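Local coordinates for calcineurin-like phosphoesterase domain-containing protein (Aquifex aeolicus, PDB 1XM7) that is of unknown function but belongs to the calcineurin-like phosphoesterases and is probably a hydrolase, at residues Thr10-Glu15 against Ile31-Asn36; Lys74-Gly79 against Glu86-Tyr91; Trp55-Asn58 against Tyr63-Ile66; Met3-Ser8 against Lys39-Glu44. All coordinates share one frame; numbering follows the deposited sequence.

Contact 1. Residues Thr10-Glu15 against Ile31-Asn36; sequences THFYHE and IVILTN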
# COMPACT_ATOMS: atom_id res chain seq x y z
N THR A 10 -5.99 1.31 2.62
CA THR A 10 -7.26 1.81 2.13
C THR A 10 -8.35 1.78 3.21
O THR A 10 -9.25 2.62 3.23
CB THR A 10 -7.70 1.01 0.91
OG1 THR A 10 -7.50 -0.38 1.16
CG2 THR A 10 -6.88 1.41 -0.29
N HIS A 11 -8.23 0.82 4.13
CA HIS A 11 -9.18 0.68 5.23
C HIS A 11 -10.63 0.75 4.77
O HIS A 11 -11.45 1.43 5.41
CB HIS A 11 -8.93 1.76 6.28
CG HIS A 11 -7.81 1.46 7.23
ND1 HIS A 11 -6.48 1.65 6.90
CD2 HIS A 11 -7.81 0.97 8.49
CE1 HIS A 11 -5.72 1.30 7.92
NE2 HIS A 11 -6.51 0.88 8.90
N PHE A 12 -10.96 0.08 3.68
CA PHE A 12 -12.32 0.08 3.19
C PHE A 12 -13.24 -0.36 4.31
O PHE A 12 -12.98 -1.35 4.98
CB PHE A 12 -12.49 -0.87 2.00
CG PHE A 12 -11.84 -0.39 0.74
CD1 PHE A 12 -12.20 0.83 0.18
CD2 PHE A 12 -10.91 -1.19 0.08
CE1 PHE A 12 -11.65 1.25 -1.03
CE2 PHE A 12 -10.35 -0.77 -1.13
CZ PHE A 12 -10.72 0.45 -1.68
N TYR A 13 -14.32 0.40 4.52
CA TYR A 13 -15.30 0.09 5.54
C TYR A 13 -14.87 0.37 6.96
O TYR A 13 -15.60 0.07 7.90
CB TYR A 13 -15.76 -1.36 5.42
CG TYR A 13 -16.65 -1.62 4.23
CD1 TYR A 13 -16.23 -2.42 3.17
CD2 TYR A 13 -17.92 -1.06 4.15
CE1 TYR A 13 -17.05 -2.66 2.07
CE2 TYR A 13 -18.75 -1.29 3.07
CZ TYR A 13 -18.31 -2.08 2.03
OH TYR A 13 -19.13 -2.28 0.96
N HIS A 14 -13.68 0.93 7.14
CA HIS A 14 -13.24 1.26 8.50
C HIS A 14 -13.77 2.66 8.82
O HIS A 14 -13.02 3.64 8.93
CB HIS A 14 -11.73 1.24 8.65
CG HIS A 14 -11.28 1.35 10.07
ND1 HIS A 14 -9.96 1.51 10.44
CD2 HIS A 14 -11.98 1.31 11.23
CE1 HIS A 14 -9.87 1.58 11.75
NE2 HIS A 14 -11.09 1.46 12.26
N GLU A 15 -15.09 2.72 8.97
CA GLU A 15 -15.86 3.92 9.25
C GLU A 15 -15.28 4.77 10.38
O GLU A 15 -15.30 5.99 10.31
CB GLU A 15 -17.27 3.47 9.61
CG GLU A 15 -18.33 4.53 9.78
CD GLU A 15 -19.68 3.88 10.11
OE1 GLU A 15 -19.83 3.35 11.25
OE2 GLU A 15 -20.57 3.86 9.23
N ILE A 31 -15.25 5.75 -1.89
CA ILE A 31 -15.64 6.17 -3.23
C ILE A 31 -14.53 7.00 -3.88
O ILE A 31 -14.28 6.87 -5.07
CB ILE A 31 -16.95 7.02 -3.21
CG1 ILE A 31 -18.10 6.26 -3.87
CG2 ILE A 31 -16.76 8.32 -3.98
CD1 ILE A 31 -18.37 4.92 -3.27
N VAL A 32 -13.88 7.85 -3.09
CA VAL A 32 -12.82 8.67 -3.64
C VAL A 32 -11.63 7.83 -4.08
O VAL A 32 -11.07 8.06 -5.15
CB VAL A 32 -12.34 9.70 -2.61
CG1 VAL A 32 -11.06 10.37 -3.09
CG2 VAL A 32 -13.45 10.73 -2.38
N ILE A 33 -11.26 6.86 -3.25
CA ILE A 33 -10.14 5.98 -3.58
C ILE A 33 -10.45 5.17 -4.83
O ILE A 33 -9.65 5.13 -5.76
CB ILE A 33 -9.85 4.98 -2.43
CG1 ILE A 33 -9.18 5.70 -1.25
CG2 ILE A 33 -8.99 3.83 -2.95
CD1 ILE A 33 -9.07 4.85 0.02
N LEU A 34 -11.61 4.52 -4.84
CA LEU A 34 -12.04 3.71 -5.98
C LEU A 34 -12.14 4.53 -7.26
O LEU A 34 -11.90 4.03 -8.35
CB LEU A 34 -13.39 3.07 -5.67
CG LEU A 34 -13.37 2.05 -4.53
CD1 LEU A 34 -14.79 1.58 -4.21
CD2 LEU A 34 -12.47 0.87 -4.92
N THR A 35 -12.49 5.80 -7.10
CA THR A 35 -12.61 6.69 -8.23
C THR A 35 -11.24 6.94 -8.84
O THR A 35 -11.05 6.76 -10.04
CB THR A 35 -13.23 8.03 -7.81
OG1 THR A 35 -14.62 7.83 -7.53
CG2 THR A 35 -13.09 9.06 -8.92
N ASN A 36 -10.28 7.32 -7.99
CA ASN A 36 -8.92 7.60 -8.46
C ASN A 36 -8.22 6.41 -9.08
O ASN A 36 -7.27 6.57 -9.85
CB ASN A 36 -8.08 8.16 -7.32
CG ASN A 36 -8.44 9.60 -6.98
OD1 ASN A 36 -8.29 10.04 -5.84
ND2 ASN A 36 -8.92 10.35 -7.98
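The Phe12 ring carries this contact, with CB of Thr10 lying 3.8 Å above one of its faces, toward the rim. The Phe53 ring meets it with the planes at about 85°. One methyl each of Ile33 and Leu34, on helix 29-38, meets the ring obliquely at its far end. CD2 of Leu34 lies 3.7 Å from Phe12 CZ, and Ile33 CG2 touches the same ring carbon. The Phe12 ring gets there with CG anti to the carbonyl carbon (chi1 -72°). Ile33 works with two branches. Its CG2 meets Phe12, while its CD1 lies 3.9 Å from Thr10 O and 4.1 Å from Thr10 CG2. Chi1 of -74° sets CG2 anti to the backbone N and turns the longer branch toward Thr10. With an alanine in place of Phe12 the ring is lost, and the Leu34 and Ile33 methyls would probably face a gap between loop and helix.

No hydrogen bond crosses the contact. The loop is shaped by a type II beta turn from His11 to His14, closed by His14 N to His11 O at 2.9 Å. Thr10 OG1 hydrogen-bonds with Phe53 O and His49 NE2. Arg25 donates to Thr10 O. The loop follows strand 4-7 and carries the Asp-X-His sequence of calcineurin-like phosphoesterases, which in relatives binds metal. Its Phe12 packs between helix 29-38 and Trp67 of helix 63-69, whose Ile66 touches Leu34.

Contact 2. Residues Lys74-Gly79 against Glu86-Tyr91; sequences KILVMG and ESLKEY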
# COMPACT_ATOMS: atom_id res chain seq x y z
N LYS A 74 -4.06 -7.47 -9.86
CA LYS A 74 -4.02 -6.97 -8.49
C LYS A 74 -3.31 -7.95 -7.56
O LYS A 74 -3.69 -9.11 -7.47
CB LYS A 74 -5.45 -6.72 -7.99
CG LYS A 74 -6.18 -5.69 -8.84
CD LYS A 74 -7.65 -5.58 -8.50
CE LYS A 74 -8.37 -4.65 -9.49
NZ LYS A 74 -8.41 -5.25 -10.84
N ILE A 75 -2.27 -7.48 -6.89
CA ILE A 75 -1.56 -8.34 -5.97
C ILE A 75 -1.50 -7.62 -4.62
O ILE A 75 -1.47 -6.39 -4.57
CB ILE A 75 -0.12 -8.69 -6.50
CG1 ILE A 75 0.92 -7.80 -5.86
CG2 ILE A 75 -0.06 -8.52 -8.01
CD1 ILE A 75 1.43 -8.33 -4.56
N LEU A 76 -1.52 -8.40 -3.53
CA LEU A 76 -1.49 -7.83 -2.19
C LEU A 76 -0.30 -8.27 -1.35
O LEU A 76 0.18 -9.41 -1.47
CB LEU A 76 -2.78 -8.20 -1.42
CG LEU A 76 -2.77 -8.08 0.12
CD1 LEU A 76 -2.80 -6.62 0.53
CD2 LEU A 76 -3.97 -8.80 0.72
N VAL A 77 0.19 -7.35 -0.52
CA VAL A 77 1.27 -7.62 0.41
C VAL A 77 0.57 -7.32 1.73
O VAL A 77 0.26 -6.16 2.04
CB VAL A 77 2.48 -6.68 0.24
CG1 VAL A 77 3.61 -7.10 1.17
CG2 VAL A 77 2.96 -6.70 -1.21
N MET A 78 0.29 -8.38 2.48
CA MET A 78 -0.42 -8.31 3.74
C MET A 78 0.07 -7.40 4.84
O MET A 78 1.25 -7.37 5.19
CB MET A 78 -0.58 -9.72 4.28
CG MET A 78 -1.34 -10.63 3.32
SD MET A 78 -1.52 -12.28 3.88
CE MET A 78 -2.86 -12.08 4.94
N GLY A 79 -0.88 -6.65 5.40
CA GLY A 79 -0.62 -5.75 6.50
C GLY A 79 -1.12 -6.40 7.79
O GLY A 79 -1.64 -7.52 7.76
N GLU A 86 -8.24 -16.47 2.70
CA GLU A 86 -9.27 -17.08 1.87
C GLU A 86 -10.30 -16.09 1.37
O GLU A 86 -10.75 -16.16 0.23
CB GLU A 86 -9.95 -18.21 2.64
CG GLU A 86 -9.02 -19.39 2.87
CD GLU A 86 -8.36 -19.85 1.57
OE1 GLU A 86 -9.09 -20.27 0.63
OE2 GLU A 86 -7.10 -19.79 1.48
N SER A 87 -10.69 -15.16 2.25
CA SER A 87 -11.66 -14.15 1.88
C SER A 87 -11.02 -13.21 0.87
O SER A 87 -11.68 -12.73 -0.06
CB SER A 87 -12.09 -13.33 3.10
OG SER A 87 -12.90 -14.08 3.98
N LEU A 88 -9.73 -12.96 1.06
CA LEU A 88 -8.97 -12.07 0.20
C LEU A 88 -8.66 -12.64 -1.18
O LEU A 88 -8.62 -11.90 -2.16
CB LEU A 88 -7.65 -11.70 0.88
CG LEU A 88 -7.76 -10.76 2.08
CD1 LEU A 88 -6.45 -10.75 2.86
CD2 LEU A 88 -8.14 -9.35 1.61
N LYS A 89 -8.45 -13.95 -1.26
CA LYS A 89 -8.09 -14.56 -2.53
C LYS A 89 -8.87 -14.10 -3.74
O LYS A 89 -8.33 -14.08 -4.85
CB LYS A 89 -8.12 -16.08 -2.43
CG LYS A 89 -6.89 -16.60 -1.70
CD LYS A 89 -6.65 -18.09 -1.89
CE LYS A 89 -5.38 -18.54 -1.16
NZ LYS A 89 -4.97 -19.95 -1.47
N GLU A 90 -10.12 -13.69 -3.55
CA GLU A 90 -10.87 -13.27 -4.72
C GLU A 90 -10.94 -11.78 -4.97
O GLU A 90 -11.80 -11.32 -5.72
CB GLU A 90 -12.26 -13.85 -4.71
CG GLU A 90 -13.23 -13.23 -3.78
CD GLU A 90 -14.53 -13.98 -3.86
OE1 GLU A 90 -14.78 -14.84 -2.99
OE2 GLU A 90 -15.29 -13.72 -4.83
N TYR A 91 -10.02 -11.04 -4.37
CA TYR A 91 -9.95 -9.61 -4.58
C TYR A 91 -8.56 -9.31 -5.13
O TYR A 91 -8.28 -8.19 -5.57
CB TYR A 91 -10.20 -8.88 -3.27
CG TYR A 91 -11.65 -8.98 -2.81
CD1 TYR A 91 -12.67 -8.30 -3.49
CD2 TYR A 91 -11.99 -9.75 -1.70
CE1 TYR A 91 -14.00 -8.37 -3.05
CE2 TYR A 91 -13.32 -9.83 -1.26
CZ TYR A 91 -14.32 -9.14 -1.93
OH TYR A 91 -15.61 -9.18 -1.45
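Leu76 and Leu88 join the first strand and the helix of a beta-alpha-beta unit, made of strand 73-77, helix 85-88 and the parallel strand 94-96. The unit forms one end of the five-stranded sheet of this calcineurin-like phosphoesterase. Just past the strand, Gly79 opens the Gly-Asn-His sequence characteristic of the family, which lies at the metal centre in relatives.

The packing is apolar. CD2 of Leu76 meets CD1 of Leu88 at 3.8 Å, and the two side chains cross at about a right angle. Leu76 extends with CG anti to the backbone N (chi1 162°). The same Leu88 methyl is approached by the end of Met78, whose CE lies 4.4 Å away. Ile95 of strand 94-96, an outermost strand of the sheet, also touches both Met78 and Leu88.

Tyr91 N donates to Leu88 O at 2.8 Å. Tyr91 O accepts from Trp67 NE1 of helix 63-69. Lys74 runs beside that carbonyl with its carbon chain, CB and CD both lying 4.0 Å from Tyr91 O. Its chain bends only at the last torsion (chi4 68°), and NZ turns away to donate to the backbone oxygens of Leu70 and Gly72.

Contact 3. Residues Trp55-Asn58 against Tyr63-Ile66; sequences WHFN and YLRI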
# COMPACT_ATOMS: atom_id res chain seq x y z
N TRP A 55 -11.65 -3.46 6.09
CA TRP A 55 -11.90 -3.60 7.51
C TRP A 55 -12.74 -4.85 7.81
O TRP A 55 -12.60 -5.46 8.86
CB TRP A 55 -12.57 -2.34 8.07
CG TRP A 55 -12.21 -2.09 9.51
CD1 TRP A 55 -13.07 -2.01 10.57
CD2 TRP A 55 -10.89 -1.98 10.05
NE1 TRP A 55 -12.36 -1.87 11.75
CE2 TRP A 55 -11.02 -1.85 11.45
CE3 TRP A 55 -9.61 -1.98 9.49
CZ2 TRP A 55 -9.92 -1.73 12.30
CZ3 TRP A 55 -8.51 -1.87 10.33
CH2 TRP A 55 -8.67 -1.74 11.72
N HIS A 56 -13.60 -5.23 6.88
CA HIS A 56 -14.41 -6.44 7.03
C HIS A 56 -14.90 -6.82 5.63
O HIS A 56 -14.70 -6.06 4.68
CB HIS A 56 -15.58 -6.20 7.97
CG HIS A 56 -16.54 -5.15 7.50
ND1 HIS A 56 -17.37 -5.33 6.42
CD2 HIS A 56 -16.79 -3.91 7.98
CE1 HIS A 56 -18.10 -4.24 6.26
NE2 HIS A 56 -17.77 -3.36 7.18
N PHE A 57 -15.54 -7.98 5.49
CA PHE A 57 -15.97 -8.38 4.16
C PHE A 57 -17.44 -8.24 3.83
O PHE A 57 -17.92 -8.73 2.80
CB PHE A 57 -15.51 -9.80 3.89
CG PHE A 57 -14.03 -9.92 3.78
CD1 PHE A 57 -13.25 -9.97 4.91
CD2 PHE A 57 -13.42 -9.87 2.54
CE1 PHE A 57 -11.86 -9.97 4.82
CE2 PHE A 57 -12.03 -9.87 2.43
CZ PHE A 57 -11.25 -9.92 3.57
N ASN A 58 -18.17 -7.54 4.68
CA ASN A 58 -19.58 -7.33 4.42
C ASN A 58 -19.67 -6.18 3.42
O ASN A 58 -19.82 -5.02 3.79
CB ASN A 58 -20.28 -6.97 5.71
CG ASN A 58 -21.73 -6.70 5.50
OD1 ASN A 58 -22.40 -6.16 6.38
ND2 ASN A 58 -22.25 -7.08 4.33
N TYR A 63 -18.38 -1.56 -2.37
CA TYR A 63 -16.99 -1.14 -2.47
C TYR A 63 -16.10 -2.27 -2.98
O TYR A 63 -15.32 -2.09 -3.92
CB TYR A 63 -16.47 -0.63 -1.12
CG TYR A 63 -17.18 0.60 -0.58
CD1 TYR A 63 -17.75 1.54 -1.44
CD2 TYR A 63 -17.26 0.84 0.80
CE1 TYR A 63 -18.40 2.66 -0.96
CE2 TYR A 63 -17.91 1.97 1.29
CZ TYR A 63 -18.48 2.87 0.41
OH TYR A 63 -19.16 3.98 0.88
N LEU A 64 -16.24 -3.45 -2.39
CA LEU A 64 -15.42 -4.58 -2.78
C LEU A 64 -15.75 -5.14 -4.16
O LEU A 64 -14.86 -5.52 -4.91
CB LEU A 64 -15.50 -5.69 -1.72
CG LEU A 64 -15.03 -5.31 -0.31
CD1 LEU A 64 -14.85 -6.57 0.52
CD2 LEU A 64 -13.73 -4.52 -0.37
N ARG A 65 -17.04 -5.19 -4.48
CA ARG A 65 -17.46 -5.69 -5.78
C ARG A 65 -16.86 -4.75 -6.82
O ARG A 65 -16.35 -5.19 -7.85
CB ARG A 65 -18.99 -5.70 -5.85
CG ARG A 65 -19.57 -6.49 -7.03
CD ARG A 65 -21.10 -6.72 -6.90
NE ARG A 65 -21.44 -7.60 -5.78
CZ ARG A 65 -22.68 -7.97 -5.45
NH1 ARG A 65 -23.73 -7.54 -6.15
NH2 ARG A 65 -22.88 -8.76 -4.39
N ILE A 66 -16.91 -3.45 -6.54
CA ILE A 66 -16.38 -2.44 -7.44
C ILE A 66 -14.87 -2.64 -7.62
O ILE A 66 -14.36 -2.66 -8.74
CB ILE A 66 -16.66 -1.01 -6.91
CG1 ILE A 66 -18.16 -0.73 -6.99
CG2 ILE A 66 -15.87 0.02 -7.71
CD1 ILE A 66 -18.58 0.54 -6.29
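His56, whose carbonyl O lies beside a Leu64 methyl, holds its own loop with its ring: Asn58 N donates to His56 ND1 at 2.9 Å. The donor lies nearly in the imidazole plane, 7° out of it. The bond is bent, with an angle of 140° at the hydrogen. It ties the ring to the backbone two residues on and so helps fix its rotation.

Across the contact the touch is apolar and small. One Leu64 methyl does the work. CD1 lies 4.1 Å from Phe57 CD2 and meets the ring obliquely. The same CD1 is 4.2 Å from His56 O, which itself accepts a hydrogen bond from Thr54 OG1. The Phe57 and Leu64 side chains cross at about a right angle. Leu64 sets CG anti to its carbonyl carbon (chi1 -60°), which carries the branch toward the loop. Tyr91 touches both Phe57 and Leu64, and Leu88 and Ser87 of helix 85-88 pack on the Phe57 ring.

The start of helix 63-69 is held by Asp59. Its two carboxylate oxygens accept from Leu64 N and Arg65 N in the first turn. The whole piece is the loop and opening helix turn of a beta-alpha-beta crossover, which leads from strand 46-49 through helix 63-69 to the adjacent parallel strand 73-77.

Contact 4. Residues Met3-Ser8 against Lys39-Glu44; sequences MMYFIS and KVLKPE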
# COMPACT_ATOMS: atom_id res chain seq x y z
N MET A 3 1.59 -0.30 -16.81
CA MET A 3 2.09 0.56 -15.74
C MET A 3 1.89 -0.12 -14.39
O MET A 3 0.96 -0.91 -14.22
CB MET A 3 1.33 1.89 -15.77
CG MET A 3 2.03 3.04 -15.10
SD MET A 3 2.43 4.28 -16.33
CE MET A 3 3.74 3.44 -17.24
N MET A 4 2.76 0.18 -13.43
CA MET A 4 2.65 -0.39 -12.09
C MET A 4 2.16 0.71 -11.16
O MET A 4 2.65 1.83 -11.21
CB MET A 4 4.00 -0.90 -11.59
CG MET A 4 4.58 -2.11 -12.33
SD MET A 4 6.07 -2.79 -11.50
CE MET A 4 7.01 -1.31 -11.26
N TYR A 5 1.19 0.38 -10.31
CA TYR A 5 0.66 1.35 -9.35
C TYR A 5 0.78 0.80 -7.94
O TYR A 5 0.76 -0.41 -7.75
CB TYR A 5 -0.80 1.66 -9.63
CG TYR A 5 -1.00 2.34 -10.95
CD1 TYR A 5 -1.27 1.60 -12.10
CD2 TYR A 5 -0.88 3.73 -11.06
CE1 TYR A 5 -1.41 2.23 -13.34
CE2 TYR A 5 -1.01 4.36 -12.29
CZ TYR A 5 -1.28 3.61 -13.42
OH TYR A 5 -1.43 4.24 -14.63
N PHE A 6 0.90 1.68 -6.96
CA PHE A 6 1.02 1.26 -5.58
C PHE A 6 0.14 2.11 -4.69
O PHE A 6 0.11 3.33 -4.82
CB PHE A 6 2.46 1.36 -5.11
CG PHE A 6 3.43 0.79 -6.09
CD1 PHE A 6 3.78 1.52 -7.23
CD2 PHE A 6 3.92 -0.49 -5.94
CE1 PHE A 6 4.60 0.97 -8.20
CE2 PHE A 6 4.75 -1.06 -6.91
CZ PHE A 6 5.08 -0.33 -8.04
N ILE A 7 -0.55 1.43 -3.79
CA ILE A 7 -1.48 2.07 -2.88
C ILE A 7 -1.56 1.19 -1.65
O ILE A 7 -1.27 -0.01 -1.74
CB ILE A 7 -2.86 2.15 -3.54
CG1 ILE A 7 -3.80 3.07 -2.75
CG2 ILE A 7 -3.42 0.72 -3.70
CD1 ILE A 7 -5.06 3.46 -3.55
N SER A 8 -1.93 1.75 -0.51
CA SER A 8 -2.04 0.94 0.68
C SER A 8 -2.82 1.63 1.78
O SER A 8 -3.07 2.83 1.72
CB SER A 8 -0.66 0.56 1.21
OG SER A 8 0.00 1.72 1.67
N LYS A 39 -10.00 5.93 -12.84
CA LYS A 39 -9.47 6.71 -13.94
C LYS A 39 -7.97 6.68 -14.04
O LYS A 39 -7.32 7.72 -14.02
CB LYS A 39 -9.96 8.16 -13.84
CG LYS A 39 -9.93 8.78 -12.46
CD LYS A 39 -10.62 10.13 -12.52
CE LYS A 39 -10.57 10.86 -11.20
NZ LYS A 39 -10.96 12.28 -11.40
N VAL A 40 -7.43 5.49 -14.20
CA VAL A 40 -5.99 5.32 -14.29
C VAL A 40 -5.63 3.90 -14.73
O VAL A 40 -4.88 3.69 -15.69
CB VAL A 40 -5.36 5.69 -12.93
CG1 VAL A 40 -4.28 4.69 -12.54
CG2 VAL A 40 -4.80 7.09 -12.99
N LEU A 41 -6.19 2.91 -14.03
CA LEU A 41 -5.93 1.52 -14.34
C LEU A 41 -6.39 1.14 -15.72
O LEU A 41 -7.45 1.56 -16.19
CB LEU A 41 -6.64 0.61 -13.35
CG LEU A 41 -6.15 0.62 -11.91
CD1 LEU A 41 -7.00 -0.33 -11.08
CD2 LEU A 41 -4.68 0.22 -11.89
N LYS A 42 -5.57 0.32 -16.38
CA LYS A 42 -5.90 -0.19 -17.70
C LYS A 42 -5.73 -1.70 -17.57
O LYS A 42 -5.06 -2.18 -16.66
CB LYS A 42 -4.98 0.38 -18.77
CG LYS A 42 -5.07 1.90 -18.93
CD LYS A 42 -6.48 2.36 -19.27
CE LYS A 42 -6.54 3.87 -19.47
NZ LYS A 42 -6.02 4.65 -18.30
N PRO A 43 -6.33 -2.46 -18.48
CA PRO A 43 -6.23 -3.92 -18.43
C PRO A 43 -4.83 -4.51 -18.25
O PRO A 43 -4.66 -5.51 -17.56
CB PRO A 43 -6.88 -4.34 -19.73
CG PRO A 43 -7.95 -3.30 -19.90
CD PRO A 43 -7.20 -2.04 -19.59
N GLU A 44 -3.82 -3.89 -18.86
CA GLU A 44 -2.46 -4.42 -18.77
C GLU A 44 -1.61 -3.90 -17.60
O GLU A 44 -0.44 -4.29 -17.44
CB GLU A 44 -1.74 -4.21 -20.12
CG GLU A 44 -1.75 -2.78 -20.69
CD GLU A 44 -3.11 -2.33 -21.24
OE1 GLU A 44 -3.75 -3.09 -22.01
OE2 GLU A 44 -3.54 -1.20 -20.92
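Tyr5 sets CG anti to its carbonyl carbon (chi1 -64°) and turns its ring by chi2 of 92°, which presents one face to Val40. CG1 of Val40 sits over that face in a CH-pi contact, 3.6 Å from the ring centroid and 27° off the ring normal. It is displaced toward the hydroxyl end, so its shortest approaches are to Tyr5 CE2 and CZ, both 3.3 Å. Leu41 CD2 adds a second methyl, oblique to the ring and 3.7 Å from Tyr5 CD1.

A serine at Tyr5 lacks the ring, and the methyls of Val40 and Leu41 would probably be left with a gap between strand 4-7 and the 39-44 segment.

Lys42 NZ donates to Val40 O at 3.0 Å from above the carbonyl plane. Asp45, next along the chain, accepts from Lys42 N and Met3 N and so links the two segments from outside. No hydrogen bond joins the segments directly. Segment 39-44 leads from helix 29-38 to strand 46-49, parallel to strand 4-7, so the contact lies in a beta-alpha-beta crossover. Strand and segment are held by apolar contact, tight at Val40 CG1, and the polar bonds lie around it.

In the fold
All four contacts belong to the calcineurin-like phosphoesterase domain. Contact 1 is nested in the loop closed by contact 4; contacts 3 and 2 follow in series. Contacts 1 and 3 have centres 10 Å apart, and their loops touch through Phe12 O and Trp55 N, a probable hydrogen bond. Contacts 3 and 2 have centres 12 Å apart and meet where Tyr91 packs on Leu64 and Phe57. Contact 4 touches contact 1 through Ile7 and Ile33, with centres 15 Å apart. Contacts 2 and 4 reach the same five-stranded sheet, 16 Å apart between centres. Together they pack helices 29-38, 63-69 and 85-88 around the parallel strands, beside loops that in relatives hold the metal site.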